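Local atomic coordinates of aspartate semialdehyde dehydrogenase (PDB entry 4WOJ), a protein that probably catalyses the NADPH-dependent reductive dephosphorylation of L-aspartyl-4-phosphate to L-aspartate-semialdehyde, an early step toward lysine, methionine and threonine. Residues Q222-V234 against V263-S275. Residues are numbered along the deposited sequence; the frame is centred on the assembly and turned at random.
Sequences QTLAYNLLPWIDV and VDGICVRVPSLRS
R269 and L229 face each other as a single antiparallel bridge, a hydrogen-bonded pair in which L229 N donates to R269 O (2.8 Å) and R269 N returns the bond to L229 O. From this bridge the R269 side chain reaches past L224 to I232, whose side chain it meets at about a right angle. Its CB lies 3.6 Å from L229 O and also touches L229 CB; CG meets the methyls of L224, with CD2 at 3.8 Å. CG is anti to the backbone N (chi1 -168°), and bends about CB-CG and CG-CD bring CD near I232 CD1 and turn the guanidinium flat against that methyl, 3.5 Å above the centre of one face. R269 NE, CZ and NH1 all meet I232 CD1; I232 CG2 touches R269 NH2. The contact belongs to the dimerisation domain, where 263-266 is the outermost strand, within this chain, of the mixed sheet; R269 lies near H276 and C141, the predicted proton acceptor and acyl-thioester cysteine. A water accepts from I232 N and donates to C267 O (2.7 Å), while P230 CB packs on I266 CD1; P230 O accepts a hydrogen bond from R333 NH1 of the second subunit. P271 CG is wedged against N227 O (3.3 Å) and L224 O, carbonyls of the last and first residues of the type II turn L224-N227.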
# COMPACT_ATOMS: atom_id res chain seq x y z
N GLN B 222 -2.54 15.24 7.24
CA GLN B 222 -2.26 15.67 5.87
C GLN B 222 -3.34 15.14 4.98
O GLN B 222 -4.12 14.30 5.36
CB GLN B 222 -0.91 15.16 5.38
CG GLN B 222 0.27 15.48 6.31
CD GLN B 222 0.79 16.92 6.18
OE1 GLN B 222 0.36 17.71 5.32
NE2 GLN B 222 1.73 17.27 7.05
N THR B 223 -3.41 15.65 3.77
CA THR B 223 -4.36 15.13 2.83
C THR B 223 -4.06 13.65 2.51
O THR B 223 -2.95 13.31 2.11
CB THR B 223 -4.37 15.96 1.55
OG1 THR B 223 -4.76 17.31 1.86
CG2 THR B 223 -5.32 15.37 0.57
N LEU B 224 -5.06 12.78 2.67
CA LEU B 224 -4.94 11.35 2.34
C LEU B 224 -5.29 11.06 0.88
O LEU B 224 -4.76 10.12 0.28
CB LEU B 224 -5.81 10.53 3.30
CG LEU B 224 -5.89 9.01 3.15
CD1 LEU B 224 -4.50 8.40 3.13
CD2 LEU B 224 -6.73 8.38 4.25
N ALA B 225 -6.15 11.87 0.29
CA ALA B 225 -6.55 11.65 -1.11
C ALA B 225 -5.35 11.79 -2.05
O ALA B 225 -4.57 12.73 -1.92
CB ALA B 225 -7.66 12.61 -1.54
N TYR B 226 -5.25 10.87 -3.02
CA TYR B 226 -4.08 10.75 -3.90
C TYR B 226 -2.80 10.72 -3.10
O TYR B 226 -1.76 11.25 -3.52
CB TYR B 226 -4.03 11.88 -4.93
CG TYR B 226 -5.28 11.96 -5.80
CD1 TYR B 226 -5.57 10.97 -6.73
CD2 TYR B 226 -6.15 13.03 -5.69
CE1 TYR B 226 -6.72 11.04 -7.51
CE2 TYR B 226 -7.28 13.12 -6.47
CZ TYR B 226 -7.57 12.13 -7.38
OH TYR B 226 -8.71 12.26 -8.15
N ASN B 227 -2.86 10.09 -1.94
CA ASN B 227 -1.72 10.08 -1.09
C ASN B 227 -1.64 8.80 -0.28
O ASN B 227 -2.45 7.92 -0.42
CB ASN B 227 -1.78 11.31 -0.20
CG ASN B 227 -0.42 11.75 0.27
OD1 ASN B 227 0.59 11.30 -0.27
ND2 ASN B 227 -0.38 12.59 1.29
N LEU B 228 -0.63 8.71 0.54
CA LEU B 228 -0.56 7.64 1.55
C LEU B 228 0.26 8.12 2.76
O LEU B 228 1.07 9.00 2.63
CB LEU B 228 -0.05 6.32 0.96
CG LEU B 228 1.30 6.30 0.32
CD1 LEU B 228 2.44 6.32 1.35
CD2 LEU B 228 1.41 5.04 -0.53
N LEU B 229 -0.04 7.58 3.93
CA LEU B 229 0.55 8.07 5.18
C LEU B 229 1.20 6.93 5.98
O LEU B 229 0.50 6.14 6.68
CB LEU B 229 -0.51 8.77 6.00
CG LEU B 229 -1.37 9.84 5.28
CD1 LEU B 229 -2.47 10.29 6.22
CD2 LEU B 229 -0.55 11.03 4.80
N PRO B 230 2.54 6.81 5.87
CA PRO B 230 3.22 5.71 6.50
C PRO B 230 3.53 5.95 7.97
O PRO B 230 4.63 5.63 8.43
CB PRO B 230 4.48 5.53 5.65
CG PRO B 230 4.79 6.90 5.18
CD PRO B 230 3.44 7.58 5.00
N TRP B 231 2.55 6.50 8.68
CA TRP B 231 2.56 6.60 10.14
C TRP B 231 1.16 6.48 10.72
O TRP B 231 0.31 7.31 10.45
CB TRP B 231 3.16 7.90 10.61
CG TRP B 231 3.49 7.89 12.08
CD1 TRP B 231 2.61 8.05 13.12
CD2 TRP B 231 4.77 7.73 12.66
NE1 TRP B 231 3.28 8.00 14.31
CE2 TRP B 231 4.62 7.81 14.06
CE3 TRP B 231 6.06 7.57 12.15
CZ2 TRP B 231 5.71 7.71 14.95
CZ3 TRP B 231 7.17 7.46 13.05
CH2 TRP B 231 6.97 7.53 14.43
N ILE B 232 0.95 5.45 11.54
CA ILE B 232 -0.32 5.26 12.23
C ILE B 232 -0.09 5.16 13.72
O ILE B 232 0.61 4.29 14.18
CB ILE B 232 -1.12 4.05 11.65
CG1 ILE B 232 -1.65 4.43 10.26
CG2 ILE B 232 -2.32 3.71 12.53
CD1 ILE B 232 -2.33 3.34 9.49
N ASP B 233 -0.71 6.08 14.46
CA ASP B 233 -0.68 6.07 15.93
C ASP B 233 0.60 6.70 16.56
O ASP B 233 1.23 7.56 15.96
CB ASP B 233 -0.94 4.66 16.48
CG ASP B 233 -1.87 4.69 17.70
OD1 ASP B 233 -1.34 4.72 18.85
OD2 ASP B 233 -3.12 4.69 17.50
N VAL B 234 0.93 6.31 17.77
CA VAL B 234 1.92 7.05 18.59
C VAL B 234 3.33 6.47 18.37
O VAL B 234 3.49 5.30 17.98
CB VAL B 234 1.51 7.08 20.11
CG1 VAL B 234 2.67 6.74 21.05
CG2 VAL B 234 0.94 8.44 20.49
N VAL B 263 6.37 -10.47 14.81
CA VAL B 263 5.57 -9.81 13.73
C VAL B 263 6.13 -8.42 13.59
O VAL B 263 6.34 -7.71 14.55
CB VAL B 263 4.05 -9.80 14.00
CG1 VAL B 263 3.27 -9.12 12.86
CG2 VAL B 263 3.52 -11.22 14.15
N ASP B 264 6.45 -8.03 12.38
CA ASP B 264 7.00 -6.70 12.18
C ASP B 264 6.65 -6.27 10.76
O ASP B 264 6.16 -7.05 9.97
CB ASP B 264 8.51 -6.68 12.43
CG ASP B 264 9.01 -5.35 13.06
OD1 ASP B 264 8.32 -4.30 12.86
OD2 ASP B 264 10.07 -5.37 13.78
N GLY B 265 6.92 -5.01 10.50
CA GLY B 265 6.77 -4.42 9.21
C GLY B 265 6.33 -2.97 9.40
O GLY B 265 6.62 -2.35 10.43
N ILE B 266 5.63 -2.45 8.40
CA ILE B 266 5.15 -1.11 8.47
C ILE B 266 3.64 -1.00 8.23
O ILE B 266 3.08 -1.66 7.35
CB ILE B 266 5.86 -0.26 7.45
CG1 ILE B 266 5.68 1.23 7.80
CG2 ILE B 266 5.33 -0.60 6.05
CD1 ILE B 266 6.11 2.18 6.72
N CYS B 267 3.02 -0.09 8.98
CA CYS B 267 1.61 0.22 8.85
C CYS B 267 1.38 1.56 8.09
O CYS B 267 1.88 2.60 8.48
CB CYS B 267 0.94 0.17 10.23
SG CYS B 267 0.91 -1.48 11.02
N VAL B 268 0.60 1.51 7.02
CA VAL B 268 0.44 2.65 6.12
C VAL B 268 -1.04 2.92 5.87
O VAL B 268 -1.81 2.01 5.58
CB VAL B 268 1.09 2.40 4.76
CG1 VAL B 268 1.11 3.67 3.90
CG2 VAL B 268 2.54 1.85 4.91
N ARG B 269 -1.42 4.18 6.03
CA ARG B 269 -2.74 4.60 5.74
C ARG B 269 -2.84 4.88 4.27
O ARG B 269 -1.92 5.53 3.70
CB ARG B 269 -3.06 5.87 6.53
CG ARG B 269 -4.50 6.20 6.49
CD ARG B 269 -5.28 5.20 7.30
NE ARG B 269 -5.27 5.54 8.71
CZ ARG B 269 -5.65 4.71 9.67
NH1 ARG B 269 -6.03 3.46 9.39
NH2 ARG B 269 -5.64 5.12 10.92
N VAL B 270 -3.91 4.36 3.64
CA VAL B 270 -4.17 4.56 2.18
C VAL B 270 -5.61 5.00 1.96
O VAL B 270 -6.41 4.91 2.90
CB VAL B 270 -3.91 3.29 1.33
CG1 VAL B 270 -2.45 2.85 1.44
CG2 VAL B 270 -4.88 2.17 1.71
N PRO B 271 -5.95 5.51 0.75
CA PRO B 271 -7.26 6.05 0.49
C PRO B 271 -8.28 4.98 0.16
O PRO B 271 -8.92 5.04 -0.90
CB PRO B 271 -7.04 6.98 -0.74
CG PRO B 271 -5.57 7.03 -0.97
CD PRO B 271 -5.03 5.79 -0.37
N SER B 272 -8.42 4.02 1.07
CA SER B 272 -9.48 3.05 1.05
C SER B 272 -10.47 3.41 2.14
O SER B 272 -10.14 4.12 3.07
CB SER B 272 -8.93 1.65 1.33
OG SER B 272 -8.19 1.19 0.23
N LEU B 273 -11.66 2.88 2.05
CA LEU B 273 -12.68 3.20 2.99
C LEU B 273 -12.86 2.21 4.16
O LEU B 273 -12.87 2.68 5.30
CB LEU B 273 -13.97 3.45 2.26
CG LEU B 273 -13.96 4.71 1.34
CD1 LEU B 273 -15.21 4.75 0.46
CD2 LEU B 273 -13.83 6.03 2.09
N ARG B 274 -13.03 0.90 3.93
CA ARG B 274 -13.27 -0.00 5.07
C ARG B 274 -12.57 -1.35 5.06
O ARG B 274 -12.70 -2.10 6.02
CB ARG B 274 -14.76 -0.22 5.35
CG ARG B 274 -15.65 -0.35 4.14
CD ARG B 274 -17.07 -0.70 4.54
NE ARG B 274 -17.18 -1.82 5.45
CZ ARG B 274 -18.31 -2.15 6.09
NH1 ARG B 274 -19.44 -1.43 5.91
NH2 ARG B 274 -18.34 -3.21 6.91
N SER B 275 -11.77 -1.62 4.05
CA SER B 275 -11.05 -2.85 4.01
C SER B 275 -9.53 -2.68 4.17
O SER B 275 -8.94 -1.84 3.51
CB SER B 275 -11.37 -3.56 2.72
OG SER B 275 -12.56 -4.29 2.89
O HOH W 1 2.96 3.25 10.86